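PDB 2IN5: uncharacterized lipoprotein GfcB from Escherichia coli K12, which is of unknown function but, as a membrane lipoprotein of the YjbF family, may take part in forming group 4 capsule polysaccharide. Local coordinates for the interface of chains A and B. Coordinates in Å, arbitrary orientation; residue numbers count along the deposited sequence, not the author numbering. Chains: chain A/B, Hypothetical lipoprotein ymcC.

Contact 1: the interface of chains A and B. Residues chain A 33-35, 50-54, 196; chain B 5-9, 11.
The N-terminal segment of chain B lies along chain A between the loop A:Pro33 to A:Ser35 and strand 47-55, held largely through main-chain groups. B:Met8, a selenomethionine, leaves its helix with CG anti to its carbonyl carbon (chi1 -68°). Its CB passes the carbonyl oxygens of A:Gly52 and A:Leu51; CG then sits over the centre of the A:Tyr34 ring, 3.9 Å from its centroid, a CH-pi contact. SE passes A:Val50 CG2 at 4.1 Å, and a bend at chi3 (87°) turns the methyl CE toward the phenol end, 4.0 Å from A:Tyr34 CE2. The other ring face meets CD of A:Pro33 toward its rim, while the hydroxyl OG1 of B:Thr11 lies in plane at the edge. An alanine at A:Tyr34 would remove this ring and would probably loosen the seat of the B:Met8 side chain. Beside it, A:Ser35 pairs with B:Gln6: the amide N of A:Ser35 donates almost straight (175°) to B:Gln6 O at 2.6 Å, and B:Gln6 N donates to the hydroxyl OG of A:Ser35 at 3.0 Å. Farther along, B:Met8 N donates in the carbonyl plane to A:Leu51 O at 3.0 Å. A water bridges A:Ile54 N and the hydroxyl of B:Ser7. The site thus joins the start of helix 8-16 and its preceding loop to a strand and loop of chain A, in a possibly biological pairing.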
ATOM      1  N   PRO A  33     -11.717   7.364  13.741  1.00 36.14           N
ATOM      2  CA  PRO A  33     -10.948   8.443  13.117  1.00 35.80           C
ATOM      3  C   PRO A  33     -10.682   8.277  11.620  1.00 36.59           C
ATOM      4  O   PRO A  33     -10.485   9.265  10.910  1.00 39.42           O
ATOM      5  CB  PRO A  33      -9.676   8.477  13.957  1.00 33.74           C
ATOM      6  CG  PRO A  33      -9.483   7.039  14.310  1.00 36.78           C
ATOM      7  CD  PRO A  33     -10.874   6.552  14.637  1.00 35.16           C
ATOM      8  N   TYR A  34     -10.710   7.036  11.142  1.00 35.28           N
ATOM      9  CA  TYR A  34     -10.465   6.737   9.734  1.00 33.59           C
ATOM     10  C   TYR A  34     -11.689   6.249   8.976  1.00 32.43           C
ATOM     11  O   TYR A  34     -12.685   5.843   9.569  1.00 32.95           O
ATOM     12  CB  TYR A  34      -9.346   5.699   9.615  1.00 35.78           C
ATOM     13  CG  TYR A  34      -9.428   4.615  10.661  1.00 37.41           C
ATOM     14  CD1 TYR A  34     -10.385   3.604  10.580  1.00 36.84           C
ATOM     15  CD2 TYR A  34      -8.574   4.630  11.764  1.00 37.39           C
ATOM     16  CE1 TYR A  34     -10.487   2.638  11.580  1.00 40.00           C
ATOM     17  CE2 TYR A  34      -8.669   3.673  12.761  1.00 38.24           C
ATOM     18  CZ  TYR A  34      -9.624   2.684  12.666  1.00 39.19           C
ATOM     19  OH  TYR A  34      -9.713   1.741  13.665  1.00 46.53           O
ATOM     20  N   SER A  35     -11.587   6.291   7.652  1.00 30.23           N
ATOM     21  CA  SER A  35     -12.650   5.875   6.754  1.00 28.66           C
ATOM     22  C   SER A  35     -12.947   4.383   6.830  1.00 26.41           C
ATOM     23  O   SER A  35     -12.052   3.563   7.016  1.00 26.23           O
ATOM     24  CB  SER A  35     -12.290   6.277   5.319  1.00 28.96           C
ATOM     25  OG  SER A  35     -12.135   7.684   5.223  1.00 28.07           O
ATOM     26  N   VAL A  50     -12.052  -1.575   6.533  1.00 29.59           N
ATOM     27  CA  VAL A  50     -11.435  -0.323   6.937  1.00 29.24           C
ATOM     28  C   VAL A  50     -10.433   0.163   5.878  1.00 29.54           C
ATOM     29  O   VAL A  50      -9.880  -0.645   5.132  1.00 30.04           O
ATOM     30  CB  VAL A  50     -10.724  -0.509   8.312  1.00 30.64           C
ATOM     31  CG1 VAL A  50      -9.624  -1.545   8.196  1.00 31.59           C
ATOM     32  CG2 VAL A  50     -10.155   0.796   8.802  1.00 32.36           C
ATOM     33  N   LEU A  51     -10.210   1.476   5.792  1.00 28.45           N
ATOM     34  CA  LEU A  51      -9.262   2.011   4.812  1.00 26.69           C
ATOM     35  C   LEU A  51      -7.896   1.989   5.439  1.00 26.01           C
ATOM     36  O   LEU A  51      -7.595   2.778   6.336  1.00 26.45           O
ATOM     37  CB  LEU A  51      -9.617   3.449   4.398  1.00 25.83           C
ATOM     38  CG  LEU A  51      -8.627   4.218   3.497  1.00 23.17           C
ATOM     39  CD1 LEU A  51      -8.362   3.455   2.193  1.00 19.25           C
ATOM     40  CD2 LEU A  51      -9.208   5.592   3.193  1.00 22.56           C
ATOM     41  N   GLY A  52      -7.064   1.071   4.963  1.00 27.61           N
ATOM     42  CA  GLY A  52      -5.725   0.948   5.500  1.00 24.30           C
ATOM     43  C   GLY A  52      -4.776   2.022   5.007  1.00 23.48           C
ATOM     44  O   GLY A  52      -4.084   2.642   5.805  1.00 23.11           O
ATOM     45  N   TYR A  53      -4.742   2.259   3.699  1.00 22.18           N
ATOM     46  CA  TYR A  53      -3.824   3.256   3.166  1.00 22.99           C
ATOM     47  C   TYR A  53      -4.115   3.635   1.731  1.00 23.20           C
ATOM     48  O   TYR A  53      -4.887   2.965   1.044  1.00 24.27           O
ATOM     49  CB  TYR A  53      -2.392   2.741   3.286  1.00 22.61           C
ATOM     50  CG  TYR A  53      -2.237   1.293   2.866  1.00 25.15           C
ATOM     51  CD1 TYR A  53      -2.071   0.944   1.526  1.00 25.16           C
ATOM     52  CD2 TYR A  53      -2.278   0.270   3.810  1.00 25.55           C
ATOM     53  CE1 TYR A  53      -1.947  -0.390   1.140  1.00 25.25           C
ATOM     54  CE2 TYR A  53      -2.158  -1.065   3.434  1.00 26.58           C
ATOM     55  CZ  TYR A  53      -1.991  -1.387   2.102  1.00 26.32           C
ATOM     56  OH  TYR A  53      -1.852  -2.708   1.744  1.00 28.92           O
ATOM     57  N   ILE A  54      -3.504   4.722   1.279  1.00 25.53           N
ATOM     58  CA  ILE A  54      -3.728   5.176  -0.092  1.00 27.92           C
ATOM     59  C   ILE A  54      -2.414   5.311  -0.840  1.00 28.28           C
ATOM     60  O   ILE A  54      -1.465   5.898  -0.333  1.00 27.78           O
ATOM     61  CB  ILE A  54      -4.464   6.536  -0.118  1.00 29.95           C
ATOM     62  CG1 ILE A  54      -5.740   6.453   0.735  1.00 30.39           C
ATOM     63  CG2 ILE A  54      -4.809   6.916  -1.547  1.00 28.19           C
ATOM     64  CD1 ILE A  54      -6.461   7.781   0.891  1.00 31.51           C
ATOM     65  N   LYS A 196     -17.691   7.000   6.649  1.00 43.56           N
ATOM     66  CA  LYS A 196     -17.133   8.267   7.081  1.00 45.67           C
ATOM     67  C   LYS A 196     -17.288   9.328   6.008  1.00 48.55           C
ATOM     68  O   LYS A 196     -16.752   9.205   4.908  1.00 49.20           O
ATOM     69  CB  LYS A 196     -15.674   8.092   7.464  1.00 44.84           C
ATOM     70  CG  LYS A 196     -15.014   9.357   7.898  1.00 41.88           C
ATOM     71  CD  LYS A 196     -13.665   9.051   8.483  1.00 40.36           C
ATOM     72  CE  LYS A 196     -12.945  10.329   8.722  1.00 41.02           C
ATOM     73  NZ  LYS A 196     -13.896  11.237   9.403  1.00 45.55           N
TER
ATOM     74  N   GLN B   5     -10.141  11.452   2.072  1.00 44.63           N
ATOM     75  CA  GLN B   5     -10.397  10.334   2.969  1.00 39.56           C
ATOM     76  C   GLN B   5      -9.380  10.269   4.083  1.00 37.62           C
ATOM     77  O   GLN B   5      -8.326  10.897   4.010  1.00 37.76           O
ATOM     78  CB  GLN B   5     -10.375   9.024   2.202  1.00 37.82           C
ATOM     79  CG  GLN B   5     -11.345   8.985   1.053  1.00 38.94           C
ATOM     80  CD  GLN B   5     -11.223   7.703   0.263  1.00 39.06           C
ATOM     81  OE1 GLN B   5     -10.123   7.280  -0.083  1.00 39.01           O
ATOM     82  NE2 GLN B   5     -12.352   7.084  -0.035  1.00 40.34           N
ATOM     83  N   GLN B   6      -9.708   9.512   5.122  1.00 34.41           N
ATOM     84  CA  GLN B   6      -8.818   9.351   6.259  1.00 32.66           C
ATOM     85  C   GLN B   6      -8.481   7.869   6.349  1.00 31.59           C
ATOM     86  O   GLN B   6      -9.352   7.038   6.599  1.00 34.37           O
ATOM     87  CB  GLN B   6      -9.513   9.809   7.542  1.00 33.96           C
ATOM     88  CG  GLN B   6      -8.605   9.888   8.758  1.00 34.85           C
ATOM     89  CD  GLN B   6      -7.590  11.009   8.648  1.00 35.65           C
ATOM     90  OE1 GLN B   6      -7.665  11.838   7.740  1.00 38.18           O
ATOM     91  NE2 GLN B   6      -6.645  11.051   9.581  1.00 33.54           N
ATOM     92  N   SER B   7      -7.221   7.541   6.118  1.00 27.16           N
ATOM     93  CA  SER B   7      -6.778   6.169   6.172  1.00 23.55           C
ATOM     94  C   SER B   7      -6.134   5.961   7.524  1.00 22.94           C
ATOM     95  O   SER B   7      -5.779   6.928   8.199  1.00 21.86           O
ATOM     96  CB  SER B   7      -5.722   5.912   5.103  1.00 21.04           C
ATOM     97  OG  SER B   7      -4.515   6.541   5.491  1.00 20.38           O
HETATM   98  N   MSE B   8      -5.962   4.698   7.901  1.00 22.74           N
HETATM   99  CA  MSE B   8      -5.317   4.362   9.160  1.00 24.32           C
HETATM  100  C   MSE B   8      -3.895   4.919   9.226  1.00 23.07           C
HETATM  101  O   MSE B   8      -3.421   5.290  10.297  1.00 24.19           O
HETATM  102  CB  MSE B   8      -5.268   2.845   9.346  1.00 29.71           C
HETATM  103  CG  MSE B   8      -6.613   2.149   9.563  1.00 35.21           C
HETATM  104 SE   MSE B   8      -6.318   0.275  10.129  1.00 47.74          SE
HETATM  105  CE  MSE B   8      -6.162   0.620  12.031  1.00 40.27           C
ATOM    106  N   VAL B   9      -3.195   4.968   8.094  1.00 24.07           N
ATOM    107  CA  VAL B   9      -1.833   5.502   8.114  1.00 21.64           C
ATOM    108  C   VAL B   9      -1.859   6.995   8.410  1.00 20.54           C
ATOM    109  O   VAL B   9      -1.003   7.505   9.124  1.00 22.55           O
ATOM    110  CB  VAL B   9      -1.088   5.240   6.782  1.00 20.92           C
ATOM    111  CG1 VAL B   9       0.274   5.933   6.803  1.00 21.41           C
ATOM    112  CG2 VAL B   9      -0.897   3.742   6.598  1.00 19.30           C
ATOM    113  N   THR B  11      -3.999   8.449  10.234  1.00 24.35           N
ATOM    114  CA  THR B  11      -4.241   8.551  11.669  1.00 21.38           C
ATOM    115  C   THR B  11      -3.012   8.183  12.486  1.00 22.12           C
ATOM    116  O   THR B  11      -2.717   8.830  13.494  1.00 20.26           O
ATOM    117  CB  THR B  11      -5.450   7.682  12.097  1.00 23.11           C
ATOM    118  OG1 THR B  11      -6.618   8.096  11.371  1.00 22.01           O
ATOM    119  CG2 THR B  11      -5.717   7.839  13.594  1.00 23.22           C
TER
HETATM  120  O   HOH W   1      -2.064   6.732   3.400  1.00  8.56           O

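Contact 2: the interface of chains A and B. Residues chain A 3-5; chain B 54, 59, 61, 73, 173, 175, 196.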
ATOM      1  N   HIS A   3      11.071 -15.639   9.556  1.00 60.63           N
ATOM      2  CA  HIS A   3      10.828 -14.489  10.475  1.00 60.59           C
ATOM      3  C   HIS A   3       9.559 -13.729  10.082  1.00 59.36           C
ATOM      4  O   HIS A   3       9.105 -13.804   8.937  1.00 59.43           O
ATOM      5  CB  HIS A   3      12.041 -13.545  10.457  1.00 63.16           C
ATOM      6  CG  HIS A   3      12.368 -12.995   9.102  1.00 65.74           C
ATOM      7  ND1 HIS A   3      11.682 -11.939   8.542  1.00 66.67           N
ATOM      8  CD2 HIS A   3      13.295 -13.369   8.187  1.00 65.70           C
ATOM      9  CE1 HIS A   3      12.171 -11.687   7.340  1.00 67.38           C
ATOM     10  NE2 HIS A   3      13.151 -12.540   7.101  1.00 66.93           N
ATOM     11  N   SER A   4       8.976 -13.011  11.039  1.00 56.71           N
ATOM     12  CA  SER A   4       7.770 -12.239  10.771  1.00 53.40           C
ATOM     13  C   SER A   4       7.817 -10.908  11.508  1.00 50.24           C
ATOM     14  O   SER A   4       8.328 -10.824  12.625  1.00 49.64           O
ATOM     15  CB  SER A   4       6.517 -13.020  11.192  1.00 54.56           C
ATOM     16  OG  SER A   4       6.523 -13.294  12.585  1.00 56.57           O
ATOM     17  N   GLN A   5       7.291  -9.868  10.867  1.00 45.00           N
ATOM     18  CA  GLN A   5       7.270  -8.544  11.459  1.00 39.96           C
ATOM     19  C   GLN A   5       5.830  -8.217  11.829  1.00 38.02           C
ATOM     20  O   GLN A   5       4.902  -8.898  11.395  1.00 36.27           O
ATOM     21  CB  GLN A   5       7.787  -7.504  10.462  1.00 38.08           C
ATOM     22  CG  GLN A   5       8.924  -7.965   9.554  1.00 34.98           C
ATOM     23  CD  GLN A   5       9.307  -6.893   8.524  1.00 31.61           C
ATOM     24  OE1 GLN A   5      10.160  -6.046   8.776  1.00 28.20           O
ATOM     25  NE2 GLN A   5       8.653  -6.923   7.373  1.00 28.75           N
TER
ATOM     26  N   ILE B  54       2.524  -3.913   5.200  1.00 25.98           N
ATOM     27  CA  ILE B  54       3.298  -4.748   4.311  1.00 27.20           C
ATOM     28  C   ILE B  54       2.415  -5.153   3.161  1.00 29.39           C
ATOM     29  O   ILE B  54       1.237  -5.436   3.353  1.00 31.22           O
ATOM     30  CB  ILE B  54       3.802  -6.007   5.032  1.00 27.54           C
ATOM     31  CG1 ILE B  54       4.622  -5.607   6.255  1.00 28.95           C
ATOM     32  CG2 ILE B  54       4.656  -6.846   4.084  1.00 26.85           C
ATOM     33  CD1 ILE B  54       5.014  -6.770   7.130  1.00 30.31           C
ATOM     34  N   SER B  59       8.041  -4.085   2.918  1.00 27.81           N
ATOM     35  CA  SER B  59       7.746  -3.410   4.167  1.00 28.01           C
ATOM     36  C   SER B  59       7.787  -1.901   3.968  1.00 28.19           C
ATOM     37  O   SER B  59       8.798  -1.352   3.527  1.00 26.58           O
ATOM     38  CB  SER B  59       8.750  -3.836   5.247  1.00 28.49           C
ATOM     39  OG  SER B  59       8.719  -5.238   5.416  1.00 29.23           O
ATOM     40  N   TRP B  61       7.751   1.536   5.786  1.00 24.56           N
ATOM     41  CA  TRP B  61       7.933   2.207   7.050  1.00 24.46           C
ATOM     42  C   TRP B  61       7.433   3.649   6.989  1.00 26.49           C
ATOM     43  O   TRP B  61       7.418   4.264   5.924  1.00 26.87           O
ATOM     44  CB  TRP B  61       9.408   2.156   7.436  1.00 26.84           C
ATOM     45  CG  TRP B  61       9.951   0.754   7.416  1.00 29.49           C
ATOM     46  CD1 TRP B  61      10.339   0.032   6.316  1.00 32.20           C
ATOM     47  CD2 TRP B  61      10.116  -0.115   8.541  1.00 31.29           C
ATOM     48  NE1 TRP B  61      10.736  -1.232   6.690  1.00 31.73           N
ATOM     49  CE2 TRP B  61      10.610  -1.350   8.050  1.00 32.06           C
ATOM     50  CE3 TRP B  61       9.895   0.028   9.918  1.00 30.59           C
ATOM     51  CZ2 TRP B  61      10.885  -2.433   8.889  1.00 31.32           C
ATOM     52  CZ3 TRP B  61      10.167  -1.046  10.752  1.00 31.11           C
ATOM     53  CH2 TRP B  61      10.659  -2.264  10.232  1.00 32.51           C
ATOM     54  N   ASN B  73      13.663  -7.188   4.101  1.00 30.08           N
ATOM     55  CA  ASN B  73      14.674  -7.812   4.923  1.00 27.63           C
ATOM     56  C   ASN B  73      16.008  -7.078   4.895  1.00 26.62           C
ATOM     57  O   ASN B  73      17.022  -7.638   4.496  1.00 28.12           O
ATOM     58  CB  ASN B  73      14.853  -9.280   4.517  1.00 28.26           C
ATOM     59  CG  ASN B  73      15.618 -10.079   5.559  1.00 28.41           C
ATOM     60  OD1 ASN B  73      15.596  -9.748   6.755  1.00 28.11           O
ATOM     61  ND2 ASN B  73      16.288 -11.136   5.119  1.00 25.69           N
ATOM     62  N   THR B 173      17.155 -16.815  12.799  1.00 39.18           N
ATOM     63  CA  THR B 173      15.950 -16.350  12.118  1.00 38.62           C
ATOM     64  C   THR B 173      16.175 -16.013  10.659  1.00 38.09           C
ATOM     65  O   THR B 173      15.283 -16.193   9.837  1.00 38.86           O
ATOM     66  CB  THR B 173      15.370 -15.110  12.781  1.00 38.43           C
ATOM     67  OG1 THR B 173      15.716 -15.099  14.171  1.00 42.17           O
ATOM     68  CG2 THR B 173      13.866 -15.121  12.652  1.00 41.03           C
ATOM     69  N   GLN B 175      16.719 -13.041   9.708  1.00 33.84           N
ATOM     70  CA  GLN B 175      16.211 -11.690   9.546  1.00 31.65           C
ATOM     71  C   GLN B 175      17.278 -10.637   9.784  1.00 29.93           C
ATOM     72  O   GLN B 175      18.031 -10.716  10.760  1.00 28.69           O
ATOM     73  CB  GLN B 175      15.032 -11.458  10.492  1.00 33.25           C
ATOM     74  CG  GLN B 175      14.774  -9.997  10.823  1.00 37.28           C
ATOM     75  CD  GLN B 175      13.417  -9.765  11.443  1.00 38.62           C
ATOM     76  OE1 GLN B 175      12.418  -9.608  10.741  1.00 41.69           O
ATOM     77  NE2 GLN B 175      13.366  -9.763  12.766  1.00 39.34           N
ATOM     78  N   LYS B 196      12.451  -5.470  17.173  1.00 31.05           N
ATOM     79  CA  LYS B 196      11.299  -6.360  17.149  1.00 32.18           C
ATOM     80  C   LYS B 196      10.154  -5.796  17.990  1.00 32.31           C
ATOM     81  O   LYS B 196      10.327  -4.846  18.755  1.00 31.51           O
ATOM     82  CB  LYS B 196      11.687  -7.746  17.683  1.00 33.57           C
ATOM     83  CG  LYS B 196      12.695  -8.507  16.824  1.00 32.40           C
ATOM     84  CD  LYS B 196      12.094  -8.958  15.507  1.00 34.97           C
ATOM     85  CE  LYS B 196      11.026 -10.009  15.709  1.00 36.29           C
ATOM     86  NZ  LYS B 196      10.506 -10.497  14.411  1.00 37.82           N
TER
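At the apolar centre, the imidazole of A:His3 rests against the aliphatic base of B:Gln175. CB of B:Gln175 lies over one ring face, offset toward the rim and 3.6 Å from the centroid, in a CH-pi contact. CG of A:His3 takes the crowded position between its own backbone N and carbonyl carbon (chi1 59°), while its CB meets the methyl CG2 of B:Thr173 at 3.3 Å. The carbonyl oxygen of B:Thr173 lies at the ring edge, in plane. Since A:His3 is poorly ordered, this packing is best read as approximate.

Beyond CB, B:Gln175 runs on, extended, obliquely across the histidine, its amide turned 42° from the ring, and OE1 comes within 3.3 Å of A:His3 ND1, a close polar approach. B:Asn73 stands near the NE2 tip of the imidazole, its OD1 3.7 Å from A:His3 NE2.

On the polar rim, A:Gln5 reaches in the other direction with its chain extended beyond CG. Its amide NE2 donates to the hydroxyl OG of B:Ser59 at 2.6 Å, with the acceptor almost in the amide plane and 163° at the hydrogen. The same NE2 passes the methyl CD1 of B:Ile54, and OE1 lies 3.7 Å from CZ2 of the B:Trp61 indole, whose plane is steeply inclined to the amide. The amide's rotation is therefore probably set by the serine bond, with apolar groups alongside.

At the main chain linking these two residues, the side-chain amine NZ of B:Lys196 donates to A:Ser4 O at 2.8 Å, coming from above the carbonyl plane. Bends at chi2 and chi3 bring the amine there. B:Lys196 NZ lies 6.2 Å from A:His3 ND1 and, if charged, might slightly disfavour protonation of the histidine.

In the fold, the N-terminal end of chain A points its A:Gln5 side chain at strands 46-55 and 58-63 of chain B, while A:His3 and A:Ser4 meet loop residues B:Asn73, B:Thr173, B:Gln175 and B:Lys196, in a pairing that may or may not be biological.

Contacts 1 and 2 have C-alpha centres about 23 Å apart and belong to one two-fold symmetric interface, in which each chain sends its N-terminal segment onto the other. Contact 1 shows the part of this arm that leads into the first helix; contact 2 shows its outer end. B:Gln5, A:Ile54 and A:Lys196 of contact 1 recur in contact 2 as A:Gln5, B:Ile54 and B:Lys196, so in each half the two patches adjoin on one receiving surface. The reciprocal exchange of arms would tie the two copies together, although the structure alone does not show that this pairing is the biological assembly.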